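Local coordinates for ABC transporter periplasmic peptide-binding protein (Pseudoalteromonas, PDB 4QFL) that binds dipeptides such as Ala-Phe in the periplasm, probably delivering them to an ABC transporter for import, at residues 292-300 with 497-505; 439-448 with 483-494. All coordinates share one frame; numbering follows the deposited sequence.

Contact 1. Residues 292-300 with 497-505; sequences IGYWAFNTE and QLPLYPIAH
Gly293 and Trp295 pair with Ala504 and Tyr501 as hydrogen-bonded partners, the strand segments 292-297 and 500-505 running antiparallel at 159° with axes 4.5 Å apart. Trp295 and Tyr501 exchange both backbone bonds, N to O each way at 3.0 Å, and Phe297 N extends the ladder to Pro499 O. Between Gly293 and Tyr294 the register slips by one: Gly293 O accepts from Ile503 N at 2.8 Å and from Ala504 N at 3.3 Å, two residues facing one, which meets the definition of a classic beta bulge. Ile503 bends its CD1 back over the Tyr294-Trp295 peptide. On the face carrying Tyr294, Ala296, Leu500 and Pro502, a CH-pi contact sets Leu500 CD2 3.7 Å from the centroid of the Tyr294 ring, only 8° off its normal. Tyr294 CG lies between its backbone N and carbonyl carbon (chi1 55°), leaning the ring away from strand 500-505, with Leu500 CD2 reaching across its face. Further along, Ile292 CD1 reaches Pro502 CB at 3.8 Å and touches the His505 ring. The other face, with Trp295 and Tyr501, is covered by helix 307-314 through Leu313 and Val314. Strand 428-434, which carries the dipeptide-pocket residues Leu431, Gly432 and Trp433, bonds to the far edge of strand 291-297, and the Tyr294 side chain comes within about 4 Å of the bound phenylalanine: a bulged antiparallel ladder in a ligand-binding lobe of a family 5 solute-binding protein.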
loop_
_atom_site.group_PDB
_atom_site.type_symbol
_atom_site.label_atom_id
_atom_site.label_comp_id
_atom_site.label_asym_id
_atom_site.label_seq_id
_atom_site.Cartn_x
_atom_site.Cartn_y
_atom_site.Cartn_z
ATOM N N ILE A 292 0.812 -9.961 1.503
ATOM C CA ILE A 292 1.693 -11.003 0.996
ATOM C C ILE A 292 3.120 -10.504 0.931
ATOM O O ILE A 292 3.373 -9.380 0.510
ATOM C CB ILE A 292 1.268 -11.462 -0.394
ATOM C CG1 ILE A 292 2.238 -12.536 -0.917
ATOM C CG2 ILE A 292 1.146 -10.270 -1.323
ATOM C CD1 ILE A 292 2.048 -13.895 -0.276
ATOM N N GLY A 293 4.046 -11.334 1.400
ATOM C CA GLY A 293 5.466 -11.105 1.220
ATOM C C GLY A 293 5.989 -12.129 0.222
ATOM O O GLY A 293 5.740 -13.341 0.358
ATOM N N TYR A 294 6.712 -11.642 -0.785
ATOM C CA TYR A 294 7.191 -12.469 -1.902
ATOM C C TYR A 294 8.653 -12.184 -2.287
ATOM O O TYR A 294 9.249 -11.182 -1.884
ATOM C CB TYR A 294 6.289 -12.292 -3.137
ATOM C CG TYR A 294 6.152 -10.845 -3.550
ATOM C CD1 TYR A 294 7.241 -10.137 -4.045
ATOM C CD2 TYR A 294 4.946 -10.176 -3.422
ATOM C CE1 TYR A 294 7.131 -8.805 -4.401
ATOM C CE2 TYR A 294 4.831 -8.847 -3.774
ATOM C CZ TYR A 294 5.927 -8.168 -4.254
ATOM O OH TYR A 294 5.813 -6.854 -4.604
ATOM N N TRP A 295 9.221 -13.090 -3.070
ATOM C CA TRP A 295 10.515 -12.876 -3.713
ATOM C C TRP A 295 10.250 -12.645 -5.199
ATOM O O TRP A 295 9.869 -13.572 -5.927
ATOM C CB TRP A 295 11.379 -14.124 -3.536
ATOM C CG TRP A 295 12.819 -14.020 -3.966
ATOM C CD1 TRP A 295 13.572 -12.894 -4.068
ATOM C CD2 TRP A 295 13.671 -15.110 -4.320
ATOM N NE1 TRP A 295 14.844 -13.216 -4.475
ATOM C CE2 TRP A 295 14.928 -14.571 -4.635
ATOM C CE3 TRP A 295 13.487 -16.491 -4.403
ATOM C CZ2 TRP A 295 16.004 -15.361 -5.024
ATOM C CZ3 TRP A 295 14.553 -17.279 -4.792
ATOM C CH2 TRP A 295 15.797 -16.710 -5.099
ATOM N N ALA A 296 10.423 -11.411 -5.645
ATOM C CA ALA A 296 10.150 -11.086 -7.035
ATOM C C ALA A 296 11.412 -11.177 -7.878
ATOM O O ALA A 296 12.461 -10.699 -7.473
ATOM C CB ALA A 296 9.547 -9.698 -7.143
ATOM N N PHE A 297 11.294 -11.792 -9.050
ATOM C CA PHE A 297 12.373 -11.820 -10.030
ATOM C C PHE A 297 12.186 -10.766 -11.118
ATOM O O PHE A 297 11.079 -10.524 -11.580
ATOM C CB PHE A 297 12.447 -13.194 -10.677
ATOM C CG PHE A 297 12.673 -14.300 -9.701
ATOM C CD1 PHE A 297 13.931 -14.524 -9.176
ATOM C CD2 PHE A 297 11.627 -15.114 -9.308
ATOM C CE1 PHE A 297 14.148 -15.540 -8.275
ATOM C CE2 PHE A 297 11.835 -16.140 -8.416
ATOM C CZ PHE A 297 13.101 -16.353 -7.900
ATOM N N ASN A 298 13.282 -10.141 -11.531
ATOM C CA ASN A 298 13.262 -9.261 -12.692
ATOM C C ASN A 298 13.207 -10.130 -13.949
ATOM O O ASN A 298 14.241 -10.517 -14.493
ATOM C CB ASN A 298 14.520 -8.394 -12.673
ATOM C CG ASN A 298 14.502 -7.302 -13.709
ATOM O OD1 ASN A 298 15.235 -6.322 -13.597
ATOM N ND2 ASN A 298 13.688 -7.465 -14.727
ATOM N N THR A 299 11.993 -10.455 -14.390
ATOM C CA THR A 299 11.768 -11.451 -15.438
ATOM C C THR A 299 12.251 -10.999 -16.807
ATOM O O THR A 299 12.204 -11.766 -17.762
ATOM C CB THR A 299 10.276 -11.829 -15.565
ATOM O OG1 THR A 299 9.519 -10.683 -15.990
ATOM C CG2 THR A 299 9.729 -12.348 -14.238
ATOM N N GLU A 300 12.709 -9.760 -16.906
ATOM C CA GLU A 300 13.255 -9.280 -18.166
ATOM C C GLU A 300 14.772 -9.352 -18.174
ATOM O O GLU A 300 15.402 -8.891 -19.118
ATOM C CB GLU A 300 12.770 -7.861 -18.461
ATOM C CG GLU A 300 11.298 -7.790 -18.847
ATOM C CD GLU A 300 10.995 -8.528 -20.132
ATOM O OE1 GLU A 300 11.825 -8.474 -21.059
ATOM O OE2 GLU A 300 9.927 -9.166 -20.225
ATOM N N GLN A 497 4.216 -19.650 -13.654
ATOM C CA GLN A 497 5.182 -18.783 -14.314
ATOM C C GLN A 497 6.200 -18.194 -13.349
ATOM O O GLN A 497 7.277 -17.768 -13.757
ATOM C CB GLN A 497 4.462 -17.664 -15.091
ATOM C CG GLN A 497 3.698 -18.136 -16.339
ATOM C CD GLN A 497 4.586 -18.915 -17.319
ATOM O OE1 GLN A 497 4.256 -20.037 -17.726
ATOM N NE2 GLN A 497 5.721 -18.327 -17.689
ATOM N N LEU A 498 5.841 -18.151 -12.073
ATOM C CA LEU A 498 6.725 -17.619 -11.037
ATOM C C LEU A 498 7.373 -16.275 -11.337
ATOM O O LEU A 498 8.581 -16.136 -11.210
ATOM C CB LEU A 498 7.823 -18.624 -10.716
ATOM C CG LEU A 498 7.271 -19.910 -10.115
ATOM C CD1 LEU A 498 8.400 -20.894 -9.920
ATOM C CD2 LEU A 498 6.541 -19.619 -8.803
ATOM N N PRO A 499 6.573 -15.272 -11.722
ATOM C CA PRO A 499 7.150 -13.930 -11.775
ATOM C C PRO A 499 7.628 -13.568 -10.373
ATOM O O PRO A 499 8.669 -12.952 -10.197
ATOM C CB PRO A 499 5.970 -13.058 -12.201
ATOM C CG PRO A 499 4.741 -13.875 -11.860
ATOM C CD PRO A 499 5.137 -15.290 -12.030
ATOM N N LEU A 500 6.858 -13.967 -9.373
ATOM C CA LEU A 500 7.293 -13.851 -8.001
ATOM C C LEU A 500 6.863 -15.100 -7.246
ATOM O O LEU A 500 5.995 -15.849 -7.697
ATOM C CB LEU A 500 6.725 -12.590 -7.350
ATOM C CG LEU A 500 5.219 -12.328 -7.460
ATOM C CD1 LEU A 500 4.434 -13.259 -6.539
ATOM C CD2 LEU A 500 4.871 -10.873 -7.150
ATOM N N TYR A 501 7.480 -15.313 -6.094
ATOM C CA TYR A 501 7.227 -16.484 -5.275
ATOM C C TYR A 501 6.640 -16.040 -3.955
ATOM O O TYR A 501 7.342 -15.421 -3.148
ATOM C CB TYR A 501 8.541 -17.210 -5.016
ATOM C CG TYR A 501 8.465 -18.400 -4.077
ATOM C CD1 TYR A 501 7.430 -19.324 -4.157
ATOM C CD2 TYR A 501 9.462 -18.617 -3.139
ATOM C CE1 TYR A 501 7.388 -20.427 -3.302
ATOM C CE2 TYR A 501 9.429 -19.703 -2.289
ATOM C CZ TYR A 501 8.395 -20.604 -2.373
ATOM O OH TYR A 501 8.389 -21.680 -1.514
ATOM N N PRO A 502 5.349 -16.345 -3.733
ATOM C CA PRO A 502 4.701 -16.038 -2.456
ATOM C C PRO A 502 5.439 -16.742 -1.335
ATOM O O PRO A 502 5.682 -17.944 -1.427
ATOM C CB PRO A 502 3.307 -16.655 -2.620
ATOM C CG PRO A 502 3.075 -16.675 -4.091
ATOM C CD PRO A 502 4.412 -16.946 -4.700
ATOM N N ILE A 503 5.814 -16.013 -0.295
ATOM C CA ILE A 503 6.530 -16.639 0.801
ATOM C C ILE A 503 5.639 -16.813 2.014
ATOM O O ILE A 503 5.426 -17.931 2.459
ATOM C CB ILE A 503 7.799 -15.874 1.166
ATOM C CG1 ILE A 503 8.819 -16.030 0.034
ATOM C CG2 ILE A 503 8.371 -16.399 2.466
ATOM C CD1 ILE A 503 9.617 -14.794 -0.225
ATOM N N ALA A 504 5.088 -15.715 2.520
ATOM C CA ALA A 504 4.337 -15.756 3.764
ATOM C C ALA A 504 3.381 -14.582 3.907
ATOM O O ALA A 504 3.439 -13.614 3.160
ATOM C CB ALA A 504 5.289 -15.780 4.932
ATOM N N HIS A 505 2.506 -14.672 4.895
ATOM C CA HIS A 505 1.631 -13.571 5.242
ATOM C C HIS A 505 1.881 -13.223 6.701
ATOM O O HIS A 505 1.828 -14.103 7.562
ATOM C CB HIS A 505 0.176 -13.976 5.024
ATOM C CG HIS A 505 -0.078 -14.613 3.691
ATOM N ND1 HIS A 505 -0.187 -15.974 3.525
ATOM C CD2 HIS A 505 -0.239 -14.070 2.463
ATOM C CE1 HIS A 505 -0.412 -16.245 2.250
ATOM N NE2 HIS A 505 -0.445 -15.106 1.587
#

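Contact 2. Residues 439-448 with 483-494; sequences DPDNFFSPLL and RKQYYDAAQSMI
An Asx turn headed by Asp439, three positions beyond the dipeptide-pocket residue Asp436, is fixed to helix 480-497 by an end-on salt bridge from Arg483. NH2 and NH1 of Arg483 each donate at 2.9 Å, to OD1 and OD2 of Asp439 respectively. Both carboxylate oxygens lie close to the guanidinium plane, yet the two groups are turned 33° apart, and OD2 is met on its syn side but out of the carboxylate plane. OD1 is gripped twice: its syn lone pair takes Arg483 NH2 and its anti lone pair takes Asp441 N at 3.0 Å. A bend in the arginine chain (chi3 66°) swings the guanidinium round to the edge of the Tyr487 ring, where NH2 also donates to Tyr487 OH at 2.8 Å. That hydroxyl in turn donates to a water, which donates to Asp441 OD1, so a polar chain links helix and turn. With an alanine here in place of Asp439, Arg483 would probably lose the mate of its charge and Asp441 N its acceptor, setting the turn free to shift. Beyond these bonds, toward the C-terminal end of the helix segment, residues 439-448 pack along the helix on an apolar strip, one helical turn after another, with helix 465-475 also touching Phe444, Leu448 and Tyr487. Pro440 CB lies over a face of the Tyr487 ring, 4.2 Å from its centroid, as a CH-pi contact. Phe444 is nearly parallel to Tyr487 (planes at 10°), but the rings are slid apart, centroids 5.4 Å distant, and barely overlap. Gln491 CG and Ile494 CD1 meet the edge of the Phe444 ring, the latter 3.6 Å from Phe444 CE1. Leu448 CD1 and Ile494 CD1 press together at 3.4 Å, a close approach for two methyl carbons.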
loop_
_atom_site.group_PDB
_atom_site.type_symbol
_atom_site.label_atom_id
_atom_site.label_comp_id
_atom_site.label_asym_id
_atom_site.label_seq_id
_atom_site.Cartn_x
_atom_site.Cartn_y
_atom_site.Cartn_z
ATOM N N ASP A 439 -11.088 -6.329 -1.726
ATOM C CA ASP A 439 -11.347 -6.778 -3.087
ATOM C C ASP A 439 -10.087 -7.420 -3.654
ATOM O O ASP A 439 -9.053 -6.768 -3.760
ATOM C CB ASP A 439 -11.819 -5.632 -3.984
ATOM C CG ASP A 439 -12.345 -6.130 -5.307
ATOM O OD1 ASP A 439 -11.538 -6.625 -6.102
ATOM O OD2 ASP A 439 -13.564 -6.056 -5.549
ATOM N N PRO A 440 -10.173 -8.710 -4.024
ATOM C CA PRO A 440 -9.035 -9.513 -4.507
ATOM C C PRO A 440 -8.276 -8.884 -5.680
ATOM O O PRO A 440 -7.095 -9.156 -5.871
ATOM C CB PRO A 440 -9.693 -10.832 -4.948
ATOM C CG PRO A 440 -10.940 -10.913 -4.140
ATOM C CD PRO A 440 -11.421 -9.492 -4.006
ATOM N N ASP A 441 -8.938 -8.055 -6.465
ATOM C CA ASP A 441 -8.249 -7.414 -7.570
ATOM C C ASP A 441 -7.070 -6.595 -7.062
ATOM O O ASP A 441 -6.122 -6.322 -7.804
ATOM C CB ASP A 441 -9.188 -6.502 -8.351
ATOM C CG ASP A 441 -8.452 -5.687 -9.383
ATOM O OD1 ASP A 441 -8.128 -6.261 -10.442
ATOM O OD2 ASP A 441 -8.176 -4.491 -9.126
ATOM N N ASN A 442 -7.142 -6.195 -5.797
ATOM C CA ASN A 442 -6.101 -5.362 -5.191
ATOM C C ASN A 442 -4.750 -6.084 -5.043
ATOM O O ASN A 442 -3.704 -5.447 -4.902
ATOM C CB ASN A 442 -6.585 -4.781 -3.849
ATOM C CG ASN A 442 -5.636 -3.719 -3.287
ATOM O OD1 ASN A 442 -5.551 -2.599 -3.797
ATOM N ND2 ASN A 442 -4.939 -4.065 -2.224
ATOM N N PHE A 443 -4.770 -7.415 -5.107
ATOM C CA PHE A 443 -3.538 -8.200 -5.073
ATOM C C PHE A 443 -3.003 -8.461 -6.476
ATOM O O PHE A 443 -1.942 -9.056 -6.633
ATOM C CB PHE A 443 -3.764 -9.547 -4.377
ATOM C CG PHE A 443 -3.658 -9.487 -2.881
ATOM C CD1 PHE A 443 -2.414 -9.523 -2.260
ATOM C CD2 PHE A 443 -4.795 -9.387 -2.095
ATOM C CE1 PHE A 443 -2.296 -9.460 -0.884
ATOM C CE2 PHE A 443 -4.691 -9.327 -0.725
ATOM C CZ PHE A 443 -3.439 -9.362 -0.114
ATOM N N PHE A 444 -3.739 -8.025 -7.492
ATOM C CA PHE A 444 -3.390 -8.378 -8.861
ATOM C C PHE A 444 -3.123 -7.165 -9.714
ATOM O O PHE A 444 -2.007 -6.954 -10.174
ATOM C CB PHE A 444 -4.489 -9.230 -9.479
ATOM C CG PHE A 444 -4.637 -10.577 -8.829
ATOM C CD1 PHE A 444 -3.707 -11.586 -9.068
ATOM C CD2 PHE A 444 -5.687 -10.832 -7.977
ATOM C CE1 PHE A 444 -3.839 -12.833 -8.478
ATOM C CE2 PHE A 444 -5.832 -12.076 -7.380
ATOM C CZ PHE A 444 -4.906 -13.077 -7.628
ATOM N N SER A 445 -4.149 -6.353 -9.917
ATOM C CA SER A 445 -4.007 -5.198 -10.787
ATOM C C SER A 445 -2.901 -4.201 -10.379
ATOM O O SER A 445 -2.164 -3.732 -11.241
ATOM C CB SER A 445 -5.357 -4.517 -11.011
ATOM O OG SER A 445 -6.143 -5.289 -11.909
ATOM N N PRO A 446 -2.758 -3.887 -9.073
ATOM C CA PRO A 446 -1.706 -2.924 -8.704
ATOM C C PRO A 446 -0.307 -3.528 -8.647
ATOM O O PRO A 446 0.641 -2.814 -8.314
ATOM C CB PRO A 446 -2.095 -2.479 -7.286
ATOM C CG PRO A 446 -3.480 -3.019 -7.041
ATOM C CD PRO A 446 -3.622 -4.226 -7.932
ATOM N N LEU A 447 -0.173 -4.814 -8.952
ATOM C CA LEU A 447 1.076 -5.513 -8.702
ATOM C C LEU A 447 1.664 -6.103 -9.947
ATOM O O LEU A 447 2.799 -5.807 -10.299
ATOM C CB LEU A 447 0.838 -6.662 -7.735
ATOM C CG LEU A 447 1.457 -6.550 -6.353
ATOM C CD1 LEU A 447 1.020 -5.254 -5.703
ATOM C CD2 LEU A 447 1.060 -7.747 -5.524
ATOM N N LEU A 448 0.884 -6.971 -10.591
ATOM C CA LEU A 448 1.372 -7.809 -11.688
ATOM C C LEU A 448 0.841 -7.494 -13.099
ATOM O O LEU A 448 1.246 -8.135 -14.068
ATOM C CB LEU A 448 1.111 -9.283 -11.362
ATOM C CG LEU A 448 2.002 -9.882 -10.275
ATOM C CD1 LEU A 448 1.585 -11.305 -9.968
ATOM C CD2 LEU A 448 3.457 -9.836 -10.685
ATOM N N ARG A 483 -16.007 -14.173 -10.731
ATOM C CA ARG A 483 -14.763 -13.508 -10.336
ATOM C C ARG A 483 -13.743 -14.517 -9.816
ATOM O O ARG A 483 -12.583 -14.522 -10.231
ATOM C CB ARG A 483 -15.035 -12.421 -9.281
ATOM C CG ARG A 483 -15.965 -11.290 -9.776
ATOM C CD ARG A 483 -15.912 -10.053 -8.898
ATOM N NE ARG A 483 -14.596 -9.425 -8.954
ATOM C CZ ARG A 483 -14.148 -8.532 -8.079
ATOM N NH1 ARG A 483 -14.914 -8.145 -7.068
ATOM N NH2 ARG A 483 -12.927 -8.029 -8.221
ATOM N N LYS A 484 -14.173 -15.393 -8.918
ATOM C CA LYS A 484 -13.236 -16.338 -8.326
ATOM C C LYS A 484 -12.676 -17.349 -9.331
ATOM O O LYS A 484 -11.536 -17.785 -9.210
ATOM C CB LYS A 484 -13.823 -17.050 -7.113
ATOM C CG LYS A 484 -12.765 -17.859 -6.375
ATOM C CD LYS A 484 -13.358 -18.788 -5.321
ATOM C CE LYS A 484 -12.451 -20.007 -5.083
ATOM N NZ LYS A 484 -11.299 -19.655 -4.233
ATOM N N GLN A 485 -13.464 -17.709 -10.334
ATOM C CA GLN A 485 -12.962 -18.578 -11.399
ATOM C C GLN A 485 -11.746 -17.961 -12.059
ATOM O O GLN A 485 -10.717 -18.605 -12.256
ATOM C CB GLN A 485 -14.029 -18.794 -12.462
ATOM C CG GLN A 485 -15.028 -19.860 -12.111
ATOM C CD GLN A 485 -15.992 -20.103 -13.239
ATOM O OE1 GLN A 485 -16.472 -19.157 -13.868
ATOM N NE2 GLN A 485 -16.264 -21.373 -13.526
ATOM N N TYR A 486 -11.877 -16.692 -12.407
ATOM C CA TYR A 486 -10.764 -15.977 -13.001
ATOM C C TYR A 486 -9.630 -15.783 -11.999
ATOM O O TYR A 486 -8.465 -15.979 -12.335
ATOM C CB TYR A 486 -11.245 -14.653 -13.601
ATOM C CG TYR A 486 -12.173 -14.888 -14.765
ATOM C CD1 TYR A 486 -11.738 -15.602 -15.875
ATOM C CD2 TYR A 486 -13.480 -14.428 -14.757
ATOM C CE1 TYR A 486 -12.579 -15.844 -16.951
ATOM C CE2 TYR A 486 -14.333 -14.668 -15.838
ATOM C CZ TYR A 486 -13.871 -15.377 -16.929
ATOM O OH TYR A 486 -14.690 -15.633 -18.009
ATOM N N TYR A 487 -9.970 -15.423 -10.768
ATOM C CA TYR A 487 -8.944 -15.287 -9.741
ATOM C C TYR A 487 -8.275 -16.620 -9.454
ATOM O O TYR A 487 -7.092 -16.659 -9.147
ATOM C CB TYR A 487 -9.493 -14.632 -8.474
ATOM C CG TYR A 487 -9.808 -13.184 -8.707
ATOM C CD1 TYR A 487 -8.903 -12.366 -9.378
ATOM C CD2 TYR A 487 -11.019 -12.633 -8.306
ATOM C CE1 TYR A 487 -9.188 -11.040 -9.627
ATOM C CE2 TYR A 487 -11.313 -11.300 -8.545
ATOM C CZ TYR A 487 -10.394 -10.510 -9.211
ATOM O OH TYR A 487 -10.676 -9.184 -9.459
ATOM N N ASP A 488 -9.022 -17.716 -9.571
ATOM C CA ASP A 488 -8.404 -19.032 -9.462
ATOM C C ASP A 488 -7.351 -19.226 -10.548
ATOM O O ASP A 488 -6.231 -19.667 -10.278
ATOM C CB ASP A 488 -9.451 -20.146 -9.570
ATOM C CG ASP A 488 -10.294 -20.279 -8.325
ATOM O OD1 ASP A 488 -9.883 -19.748 -7.283
ATOM O OD2 ASP A 488 -11.364 -20.920 -8.380
ATOM N N ALA A 489 -7.721 -18.910 -11.782
ATOM C CA ALA A 489 -6.815 -19.132 -12.893
ATOM C C ALA A 489 -5.598 -18.228 -12.726
ATOM O O ALA A 489 -4.478 -18.596 -13.094
ATOM C CB ALA A 489 -7.529 -18.869 -14.224
ATOM N N ALA A 490 -5.824 -17.046 -12.155
ATOM C CA ALA A 490 -4.755 -16.075 -11.975
ATOM C C ALA A 490 -3.732 -16.562 -10.957
ATOM O O ALA A 490 -2.521 -16.422 -11.153
ATOM C CB ALA A 490 -5.322 -14.733 -11.553
ATOM N N GLN A 491 -4.220 -17.119 -9.855
ATOM C CA GLN A 491 -3.326 -17.607 -8.817
ATOM C C GLN A 491 -2.472 -18.738 -9.362
ATOM O O GLN A 491 -1.280 -18.831 -9.065
ATOM C CB GLN A 491 -4.110 -18.073 -7.592
ATOM C CG GLN A 491 -4.738 -16.946 -6.825
ATOM C CD GLN A 491 -5.750 -17.422 -5.810
ATOM O OE1 GLN A 491 -5.402 -17.720 -4.674
ATOM N NE2 GLN A 491 -7.007 -17.486 -6.209
ATOM N N SER A 492 -3.087 -19.597 -10.166
ATOM C CA SER A 492 -2.380 -20.731 -10.753
ATOM C C SER A 492 -1.248 -20.304 -11.695
ATOM O O SER A 492 -0.150 -20.882 -11.679
ATOM C CB SER A 492 -3.360 -21.638 -11.486
ATOM O OG SER A 492 -4.217 -22.269 -10.559
ATOM N N MET A 493 -1.528 -19.290 -12.507
ATOM C CA MET A 493 -0.574 -18.807 -13.491
ATOM C C MET A 493 0.652 -18.237 -12.799
ATOM O O MET A 493 1.782 -18.471 -13.218
ATOM C CB MET A 493 -1.226 -17.760 -14.393
ATOM C CG MET A 493 -0.433 -17.474 -15.655
ATOM S SD MET A 493 -1.228 -16.336 -16.803
ATOM C CE MET A 493 -2.690 -17.255 -17.235
ATOM N N ILE A 494 0.422 -17.502 -11.719
ATOM C CA ILE A 494 1.511 -16.918 -10.962
ATOM C C ILE A 494 2.455 -18.009 -10.439
ATOM O O ILE A 494 3.674 -17.846 -10.462
ATOM C CB ILE A 494 0.961 -16.042 -9.832
ATOM C CG1 ILE A 494 0.260 -14.820 -10.430
ATOM C CG2 ILE A 494 2.075 -15.630 -8.889
ATOM C CD1 ILE A 494 -0.528 -13.973 -9.421
HETATM O O HOH W 1 -9.203 -8.173 -11.577
#

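From the N terminus, strand 291-297 comes first; the chain then runs through strand 428-434 to segment 439-448, continues to helix 480-497 and passes almost directly into strand 500-513. Contact 2 closes a short, largely helical loop with 34 residues between its segments. Contact 1 closes a loop with 196 between, and contact 2 is nested inside it. The contact centres lie about 14 Å apart, and the two meet directly: Leu500 CD2 is 3.9 Å from Leu448 CD2, Ile292 CG2 is 3.6 Å from Phe443 CE1, and Pro499 packs on Ile494. Together they join strands 291-297 and 500-513 to helix 480-497 and segment 439-448, with the bound phenylalanine nearer to Tyr294 than to Leu448.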